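Local atomic coordinates of translocator protein BipD (Burkholderia pseudomallei, PDB entry 3NFT), a protein that is required for invasion of epithelial cells and survival within host cells, and probably regulates secretion of the effectors BipB and BipC by the type III system. Residues T76-A81 with K149-V154; R204-L209 with V213-S218. All blocks are in the same frame, centred on the assembly; numbering follows the deposited sequence.

In the fold
From the N terminus, the chain reaches helix 76-103, whose start, 76-81, supplies one half of contact 1. It then passes an unmodelled stretch and enters the long helix 121-160. Residues 149-154 of that helix come back beside 76-81 and close a loop of 67 residues, mostly helical. Contact 1 thus ties helix 76-103, probably part of the N-terminal chaperone domain, to the predicted coiled coil. Contact 2 opens later and closes a far shorter loop, with three residues between helix 202-209 and strand 213-215. The two follow in series, and the centres of contact 1 and contact 2 lie about 23 Å apart. Helix 121-160 is common ground: it carries 149-154, and W205 and L209 pack on it.

Contact 1: residues T76-A81 with K149-V154; sequences TVFDDA and KYFQSV
F78 lies over the stem of Q152, with CA of Q152 above one face of its ring. This CH-pi contact puts Q152 CA 4.1 Å from the centroid of the F78 ring, offset toward the rim. The two side chains slide past each other in opposite directions, and F78 CB rests 3.5 Å from Q152 CD. The amide plane of Q152 is turned only 17° from the plane of the ring.

The far edge of the same ring points at F151. This is an offset edge-to-face pair, with the centroids of the F78 and F151 rings 5.5 Å apart and planes at 72°. F78 CE2 approaches F151 CD2 to 3.5 Å. One phenylalanine therefore meets two successive residues of helix 121-160, F151 with an edge and Q152 with a face.

Q152 has its CG anti to the backbone N (chi1 -175°), and the chain stays extended beyond CG. This carries the amide across to helix 76-103, where Q152 NE2 donates to D79 OD1 at 2.9 Å. The bond is almost straight and lies in the amide plane. It meets the carboxylate from above its plane, however. Q152 OE1 accepts from R82 NH1, one turn on from F78, so both ends of the buried amide are held and its rotation is fixed.

The two segments run antiparallel, their short axes approaching to 9.6 Å. The contact joins helix 76-103, probably part of the N-terminal domain that acts as an intramolecular chaperone, to the predicted coiled coil 120-164. Helix 41-56 covers one side: F78 packs on A50, and F151 stacks with F54. F151 also reaches I261 and V265 of helix 244-295, the other long helix of the bundle.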
ATOM      1  N   THR A  76      20.295  31.775  17.009  1.00  7.45           N
ATOM      2  CA  THR A  76      19.931  31.738  15.600  1.00  8.51           C
ATOM      3  C   THR A  76      20.307  30.403  14.938  1.00  8.46           C
ATOM      4  O   THR A  76      19.731  30.062  13.900  1.00 10.12           O
ATOM      5  CB  THR A  76      20.555  32.878  14.786  1.00  8.87           C
ATOM      6  OG1 THR A  76      21.968  32.660  14.585  1.00  9.04           O
ATOM      7  CG2 THR A  76      20.312  34.241  15.496  1.00  9.75           C
ATOM      8  N   VAL A  77      21.295  29.691  15.478  1.00  8.41           N
ATOM      9  CA  VAL A  77      21.619  28.383  14.940  1.00  9.35           C
ATOM     10  C   VAL A  77      20.429  27.430  15.042  1.00  9.00           C
ATOM     11  O   VAL A  77      20.180  26.573  14.193  1.00  9.65           O
ATOM     12  CB  VAL A  77      22.866  27.823  15.681  1.00  9.05           C
ATOM     13  CG1 VAL A  77      23.313  26.489  15.106  1.00 13.87           C
ATOM     14  CG2 VAL A  77      24.024  28.868  15.665  1.00 13.02           C
ATOM     15  N   PHE A  78      19.682  27.558  16.121  1.00  8.58           N
ATOM     16  CA  PHE A  78      18.501  26.760  16.282  1.00  8.12           C
ATOM     17  C   PHE A  78      17.394  27.156  15.315  1.00  8.36           C
ATOM     18  O   PHE A  78      16.677  26.295  14.809  1.00  9.06           O
ATOM     19  CB  PHE A  78      17.981  26.872  17.733  1.00  8.02           C
ATOM     20  CG  PHE A  78      18.951  26.412  18.793  1.00  8.16           C
ATOM     21  CD1 PHE A  78      20.006  27.248  19.200  1.00 10.00           C
ATOM     22  CD2 PHE A  78      18.888  25.127  19.358  1.00  8.85           C
ATOM     23  CE1 PHE A  78      20.932  26.853  20.128  1.00  9.95           C
ATOM     24  CE2 PHE A  78      19.813  24.738  20.319  1.00  8.31           C
ATOM     25  CZ  PHE A  78      20.842  25.595  20.707  1.00  9.01           C
ATOM     26  N   ASP A  79      17.232  28.464  15.082  1.00  9.88           N
ATOM     27  CA  ASP A  79      16.314  28.950  14.062  1.00 10.95           C
ATOM     28  C   ASP A  79      16.650  28.384  12.692  1.00 10.47           C
ATOM     29  O   ASP A  79      15.777  27.917  11.981  1.00 11.44           O
ATOM     30  CB  ASP A  79      16.308  30.474  13.988  1.00 10.79           C
ATOM     31  CG  ASP A  79      15.899  31.124  15.299  1.00 11.53           C
ATOM     32  OD1 ASP A  79      14.810  30.762  15.843  1.00 13.33           O
ATOM     33  OD2 ASP A  79      16.671  31.993  15.785  1.00 14.46           O
ATOM     34  N   ASP A  80      17.932  28.370  12.351  1.00 10.81           N
ATOM     35  CA  ASP A  80      18.367  27.880  11.055  1.00 11.15           C
ATOM     36  C   ASP A  80      17.946  26.406  10.931  1.00  9.68           C
ATOM     37  O   ASP A  80      17.531  25.960   9.868  1.00 10.93           O
ATOM     38  CB  ASP A  80      19.900  27.934  10.930  1.00 12.33           C
ATOM     39  CG  ASP A  80      20.483  29.350  10.792  1.00 15.11           C
ATOM     40  OD1 ASP A  80      19.768  30.285  10.423  1.00 20.01           O
ATOM     41  OD2 ASP A  80      21.720  29.495  11.014  1.00 19.97           O
ATOM     42  N   ALA A  81      18.095  25.633  12.013  1.00  9.56           N
ATOM     43  CA  ALA A  81      17.709  24.212  11.972  1.00  8.67           C
ATOM     44  C   ALA A  81      16.194  24.055  11.777  1.00  9.51           C
ATOM     45  O   ALA A  81      15.742  23.242  10.997  1.00  9.98           O
ATOM     46  CB  ALA A  81      18.156  23.486  13.197  1.00  8.65           C
ATOM     47  N   LYS A 149      12.518  23.720  19.136  1.00  9.33           N
ATOM     48  CA  LYS A 149      12.118  24.904  19.876  1.00 10.12           C
ATOM     49  C   LYS A 149      12.363  24.770  21.376  1.00  9.58           C
ATOM     50  O   LYS A 149      12.850  25.697  22.043  1.00  9.68           O
ATOM     51  CB  LYS A 149      10.648  25.200  19.596  1.00 11.93           C
ATOM     52  CG  LYS A 149      10.132  26.353  20.378  1.00 17.26           C
ATOM     53  CD  LYS A 149      10.725  27.689  20.010  1.00 24.39           C
ATOM     54  CE  LYS A 149       9.801  28.809  20.517  1.00 26.93           C
ATOM     55  NZ  LYS A 149      10.470  30.113  20.585  1.00 32.26           N
ATOM     56  N   TYR A 150      12.009  23.618  21.929  1.00  9.23           N
ATOM     57  CA  TYR A 150      12.339  23.296  23.315  1.00  8.72           C
ATOM     58  C   TYR A 150      13.825  23.418  23.601  1.00  7.97           C
ATOM     59  O   TYR A 150      14.256  24.056  24.547  1.00  9.00           O
ATOM     60  CB  TYR A 150      11.861  21.897  23.622  1.00  9.58           C
ATOM     61  CG  TYR A 150      12.507  21.166  24.788  1.00  9.21           C
ATOM     62  CD1 TYR A 150      12.414  21.639  26.101  1.00  9.56           C
ATOM     63  CD2 TYR A 150      13.146  19.962  24.595  1.00 11.24           C
ATOM     64  CE1 TYR A 150      12.957  20.939  27.143  1.00 11.82           C
ATOM     65  CE2 TYR A 150      13.704  19.251  25.643  1.00 10.30           C
ATOM     66  CZ  TYR A 150      13.608  19.742  26.927  1.00 10.40           C
ATOM     67  OH  TYR A 150      14.133  19.022  27.971  1.00 11.17           O
ATOM     68  N   PHE A 151      14.608  22.788  22.724  1.00  7.96           N
ATOM     69  CA  PHE A 151      16.071  22.739  22.846  1.00  6.84           C
ATOM     70  C   PHE A 151      16.615  24.165  22.847  1.00  7.17           C
ATOM     71  O   PHE A 151      17.458  24.500  23.661  1.00  7.82           O
ATOM     72  CB  PHE A 151      16.593  21.904  21.675  1.00  7.30           C
ATOM     73  CG  PHE A 151      18.021  21.426  21.782  1.00  8.00           C
ATOM     74  CD1 PHE A 151      18.529  20.859  22.938  1.00  8.34           C
ATOM     75  CD2 PHE A 151      18.825  21.447  20.629  1.00  8.86           C
ATOM     76  CE1 PHE A 151      19.824  20.341  22.987  1.00 10.03           C
ATOM     77  CE2 PHE A 151      20.101  20.916  20.663  1.00  8.80           C
ATOM     78  CZ  PHE A 151      20.605  20.375  21.834  1.00  9.87           C
ATOM     79  N   GLN A 152      16.084  24.993  21.933  1.00  7.89           N
ATOM     80  CA  GLN A 152      16.391  26.399  21.827  1.00  7.78           C
ATOM     81  C   GLN A 152      16.052  27.160  23.081  1.00  7.58           C
ATOM     82  O   GLN A 152      16.826  27.988  23.548  1.00  8.08           O
ATOM     83  CB  GLN A 152      15.704  27.015  20.600  1.00  8.01           C
ATOM     84  CG  GLN A 152      16.026  28.460  20.276  1.00  9.18           C
ATOM     85  CD  GLN A 152      15.398  28.891  18.949  1.00 13.31           C
ATOM     86  OE1 GLN A 152      14.582  28.172  18.372  1.00 20.02           O
ATOM     87  NE2 GLN A 152      15.787  30.036  18.442  1.00 13.78           N
ATOM     88  N   SER A 153      14.880  26.875  23.647  0.51  8.47           N
ATOM     89  CA  SER A 153      14.431  27.609  24.824  0.51  8.54           C
ATOM     90  C   SER A 153      15.294  27.263  26.044  1.00  8.04           C
ATOM     91  O   SER A 153      15.527  28.104  26.908  1.00  8.61           O
ATOM     92  CB  SER A 153      12.944  27.336  25.103  0.51  9.11           C
ATOM     93  OG  SER A 153      12.728  26.021  25.576  0.51  9.91           O
ATOM     94  N   VAL A 154      15.812  26.028  26.093  1.00  8.05           N
ATOM     95  CA  VAL A 154      16.739  25.615  27.152  1.00  8.38           C
ATOM     96  C   VAL A 154      18.083  26.331  26.961  1.00  7.68           C
ATOM     97  O   VAL A 154      18.641  26.879  27.879  1.00  8.13           O
ATOM     98  CB  VAL A 154      16.890  24.093  27.215  1.00  8.58           C
ATOM     99  CG1 VAL A 154      17.946  23.684  28.239  1.00  9.92           C
ATOM    100  CG2 VAL A 154      15.546  23.399  27.530  1.00 10.38           C
TER

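Contact 2: residues R204-L209 with V213-S218; sequences RWRKEL and VSISDS
A short helix-loop-strand unit, helix 202-209 and strand 213-215 with three residues between, holds this contact. R206 in the helix binds the far end of the strand and the loop after it. Its guanidinium meets the strand side-on. R206 NE (3.0 Å) and R206 NH2 (2.8 Å) both donate to I215 O, from the same face of the carbonyl plane. R206 NH2 also forms a salt bridge with D217 OD2 at 2.9 Å, nearly along the C-O axis of the carboxylate. Both acceptors lie close to the guanidinium plane, although the carboxylate is turned 63° from it. These bonds fix the rotation of the group. The R206 chain is extended from CG to NE, which spans the gap to the strand. Water 1 accepts from I215 N at 2.9 Å and, weakly, from R206 NE.

The helix and strand run antiparallel, and the strand is an outer one, within this chain, of the sheet 193-195, 220-223, 213-215. I215 packs its CD1 against the helix, 3.7 Å from W205 CB and 4.0 Å from L209 CD1. Nearer the connecting loop, V213 CG2 meets L209 CB at 3.6 Å. I215 and V213 also pack on V221 of the middle strand, while the W205 ring lies against helix 121-160, where it meets Y140.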
ATOM      1  N   ARG A 204       2.822   3.043  18.287  0.52 18.84           N
ATOM      2  CA  ARG A 204       4.045   3.086  17.486  0.52 18.92           C
ATOM      3  C   ARG A 204       4.848   4.354  17.775  0.52 17.21           C
ATOM      4  O   ARG A 204       6.053   4.294  17.983  0.52 17.09           O
ATOM      5  CB  ARG A 204       3.724   2.998  15.989  0.52 19.60           C
ATOM      6  CG  ARG A 204       4.941   2.704  15.093  0.52 22.52           C
ATOM      7  CD  ARG A 204       5.662   3.963  14.628  0.52 26.43           C
ATOM      8  NE  ARG A 204       5.135   4.499  13.374  0.52 29.00           N
ATOM      9  CZ  ARG A 204       5.635   5.552  12.730  0.52 29.41           C
ATOM     10  NH1 ARG A 204       6.687   6.210  13.219  0.52 30.54           N
ATOM     11  NH2 ARG A 204       5.074   5.955  11.592  0.52 29.05           N
ATOM     12  N   TRP A 205       4.179   5.498  17.780  1.00 15.99           N
ATOM     13  CA  TRP A 205       4.860   6.767  18.040  1.00 15.05           C
ATOM     14  C   TRP A 205       5.403   6.862  19.469  1.00 14.78           C
ATOM     15  O   TRP A 205       6.491   7.398  19.679  1.00 14.10           O
ATOM     16  CB  TRP A 205       3.985   7.959  17.687  1.00 15.18           C
ATOM     17  CG  TRP A 205       3.923   8.194  16.201  1.00 16.06           C
ATOM     18  CD1 TRP A 205       2.939   7.810  15.355  1.00 18.34           C
ATOM     19  CD2 TRP A 205       4.935   8.791  15.392  1.00 16.30           C
ATOM     20  NE1 TRP A 205       3.235   8.171  14.070  1.00 19.15           N
ATOM     21  CE2 TRP A 205       4.462   8.783  14.069  1.00 17.54           C
ATOM     22  CE3 TRP A 205       6.170   9.366  15.662  1.00 17.45           C
ATOM     23  CZ2 TRP A 205       5.205   9.304  13.016  1.00 18.99           C
ATOM     24  CZ3 TRP A 205       6.904   9.892  14.596  1.00 19.43           C
ATOM     25  CH2 TRP A 205       6.416   9.848  13.309  1.00 19.24           C
ATOM     26  N   ARG A 206       4.689   6.315  20.454  1.00 15.28           N
ATOM     27  CA  ARG A 206       5.243   6.256  21.801  1.00 14.98           C
ATOM     28  C   ARG A 206       6.537   5.447  21.825  1.00 15.26           C
ATOM     29  O   ARG A 206       7.517   5.869  22.436  1.00 15.68           O
ATOM     30  CB  ARG A 206       4.242   5.629  22.798  1.00 14.63           C
ATOM     31  CG  ARG A 206       3.095   6.531  23.120  1.00 15.75           C
ATOM     32  CD  ARG A 206       2.186   5.907  24.207  1.00 17.62           C
ATOM     33  NE  ARG A 206       1.045   6.762  24.527  1.00 19.18           N
ATOM     34  CZ  ARG A 206      -0.228   6.350  24.635  1.00 20.13           C
ATOM     35  NH1 ARG A 206      -0.563   5.084  24.412  1.00 21.03           N
ATOM     36  NH2 ARG A 206      -1.174   7.229  24.931  1.00 19.47           N
ATOM     37  N   LYS A 207       6.560   4.298  21.150  1.00 15.06           N
ATOM     38  CA  LYS A 207       7.792   3.490  21.097  1.00 16.00           C
ATOM     39  C   LYS A 207       8.904   4.221  20.361  1.00 16.15           C
ATOM     40  O   LYS A 207      10.050   4.217  20.813  1.00 17.16           O
ATOM     41  CB  LYS A 207       7.558   2.138  20.437  1.00 16.57           C
ATOM     42  CG  LYS A 207       6.733   1.173  21.263  1.00 18.57           C
ATOM     43  CD  LYS A 207       6.659  -0.192  20.596  1.00 22.67           C
ATOM     44  CE  LYS A 207       5.755  -1.161  21.356  1.00 25.37           C
ATOM     45  NZ  LYS A 207       5.606  -2.453  20.603  1.00 28.95           N
ATOM     46  N   GLU A 208       8.547   4.852  19.252  1.00 15.46           N
ATOM     47  CA  GLU A 208       9.524   5.545  18.396  1.00 15.94           C
ATOM     48  C   GLU A 208      10.181   6.705  19.143  1.00 15.47           C
ATOM     49  O   GLU A 208      11.405   6.900  19.062  1.00 16.29           O
ATOM     50  CB  GLU A 208       8.819   6.056  17.134  1.00 16.77           C
ATOM     51  CG  GLU A 208       9.691   6.938  16.234  1.00 20.55           C
ATOM     52  CD  GLU A 208      10.444   6.184  15.159  1.00 24.48           C
ATOM     53  OE1 GLU A 208      10.254   4.953  14.968  1.00 24.20           O
ATOM     54  OE2 GLU A 208      11.236   6.873  14.471  1.00 25.76           O
ATOM     55  N   LEU A 209       9.392   7.495  19.871  1.00 14.69           N
ATOM     56  CA  LEU A 209       9.912   8.732  20.450  1.00 15.12           C
ATOM     57  C   LEU A 209      10.559   8.569  21.819  1.00 16.65           C
ATOM     58  O   LEU A 209      11.445   9.359  22.179  1.00 18.34           O
ATOM     59  CB  LEU A 209       8.841   9.807  20.475  1.00 14.28           C
ATOM     60  CG  LEU A 209       8.289  10.189  19.085  1.00 14.80           C
ATOM     61  CD1 LEU A 209       7.277  11.297  19.198  1.00 14.52           C
ATOM     62  CD2 LEU A 209       9.418  10.643  18.099  1.00 16.91           C
ATOM     63  N   VAL A 213       9.219  12.323  25.767  1.00 13.68           N
ATOM     64  CA  VAL A 213       7.907  12.904  25.479  1.00 14.30           C
ATOM     65  C   VAL A 213       6.825  12.005  26.025  1.00 15.23           C
ATOM     66  O   VAL A 213       7.090  10.858  26.374  1.00 15.48           O
ATOM     67  CB  VAL A 213       7.657  13.133  23.985  1.00 13.81           C
ATOM     68  CG1 VAL A 213       8.754  14.061  23.416  1.00 16.52           C
ATOM     69  CG2 VAL A 213       7.592  11.785  23.234  1.00 14.58           C
ATOM     70  N   SER A 214       5.626  12.576  26.132  1.00 16.72           N
ATOM     71  CA  SER A 214       4.422  11.827  26.397  1.00 18.11           C
ATOM     72  C   SER A 214       3.483  12.068  25.245  1.00 17.95           C
ATOM     73  O   SER A 214       3.468  13.159  24.677  1.00 18.69           O
ATOM     74  CB  SER A 214       3.800  12.310  27.711  1.00 18.80           C
ATOM     75  OG  SER A 214       4.656  11.998  28.777  1.00 23.21           O
ATOM     76  N   ILE A 215       2.719  11.047  24.869  1.00 17.54           N
ATOM     77  CA  ILE A 215       1.743  11.179  23.801  1.00 17.11           C
ATOM     78  C   ILE A 215       0.390  10.746  24.328  1.00 18.67           C
ATOM     79  O   ILE A 215       0.243   9.643  24.869  1.00 18.88           O
ATOM     80  CB  ILE A 215       2.092  10.332  22.561  1.00 16.85           C
ATOM     81  CG1 ILE A 215       3.566  10.502  22.219  1.00 15.99           C
ATOM     82  CG2 ILE A 215       1.217  10.740  21.376  1.00 17.10           C
ATOM     83  CD1 ILE A 215       3.987   9.747  20.961  1.00 15.12           C
ATOM     84  N   SER A 216      -0.583  11.619  24.161  1.00 19.04           N
ATOM     85  CA  SER A 216      -1.956  11.331  24.602  1.00 20.65           C
ATOM     86  C   SER A 216      -2.646  10.403  23.611  1.00 22.15           C
ATOM     87  O   SER A 216      -2.186  10.221  22.501  1.00 21.68           O
ATOM     88  CB  SER A 216      -2.718  12.643  24.756  1.00 20.08           C
ATOM     89  OG  SER A 216      -3.183  13.171  23.532  1.00 21.41           O
ATOM     90  N   ASP A 217      -3.796   9.834  23.998  1.00 24.37           N
ATOM     91  CA  ASP A 217      -4.528   8.980  23.079  1.00 26.75           C
ATOM     92  C   ASP A 217      -5.043   9.757  21.857  1.00 27.43           C
ATOM     93  O   ASP A 217      -5.310   9.159  20.820  1.00 28.49           O
ATOM     94  CB  ASP A 217      -5.700   8.284  23.800  1.00 27.33           C
ATOM     95  CG  ASP A 217      -5.238   7.290  24.859  1.00 29.90           C
ATOM     96  OD1 ASP A 217      -6.063   6.919  25.739  1.00 31.68           O
ATOM     97  OD2 ASP A 217      -4.073   6.839  24.824  1.00 30.71           O
ATOM     98  N   SER A 218      -5.157  11.081  21.961  1.00 26.74           N
ATOM     99  CA  SER A 218      -5.553  11.901  20.820  1.00 26.82           C
ATOM    100  C   SER A 218      -4.386  12.418  19.973  1.00 24.69           C
ATOM    101  O   SER A 218      -4.593  13.199  19.052  1.00 24.07           O
ATOM    102  CB  SER A 218      -6.405  13.081  21.281  1.00 27.36           C
ATOM    103  OG  SER A 218      -5.712  13.910  22.193  1.00 29.89           O
TER
HETATM  104  O   HOH W   1       3.074   8.467  26.175  1.00 25.13           O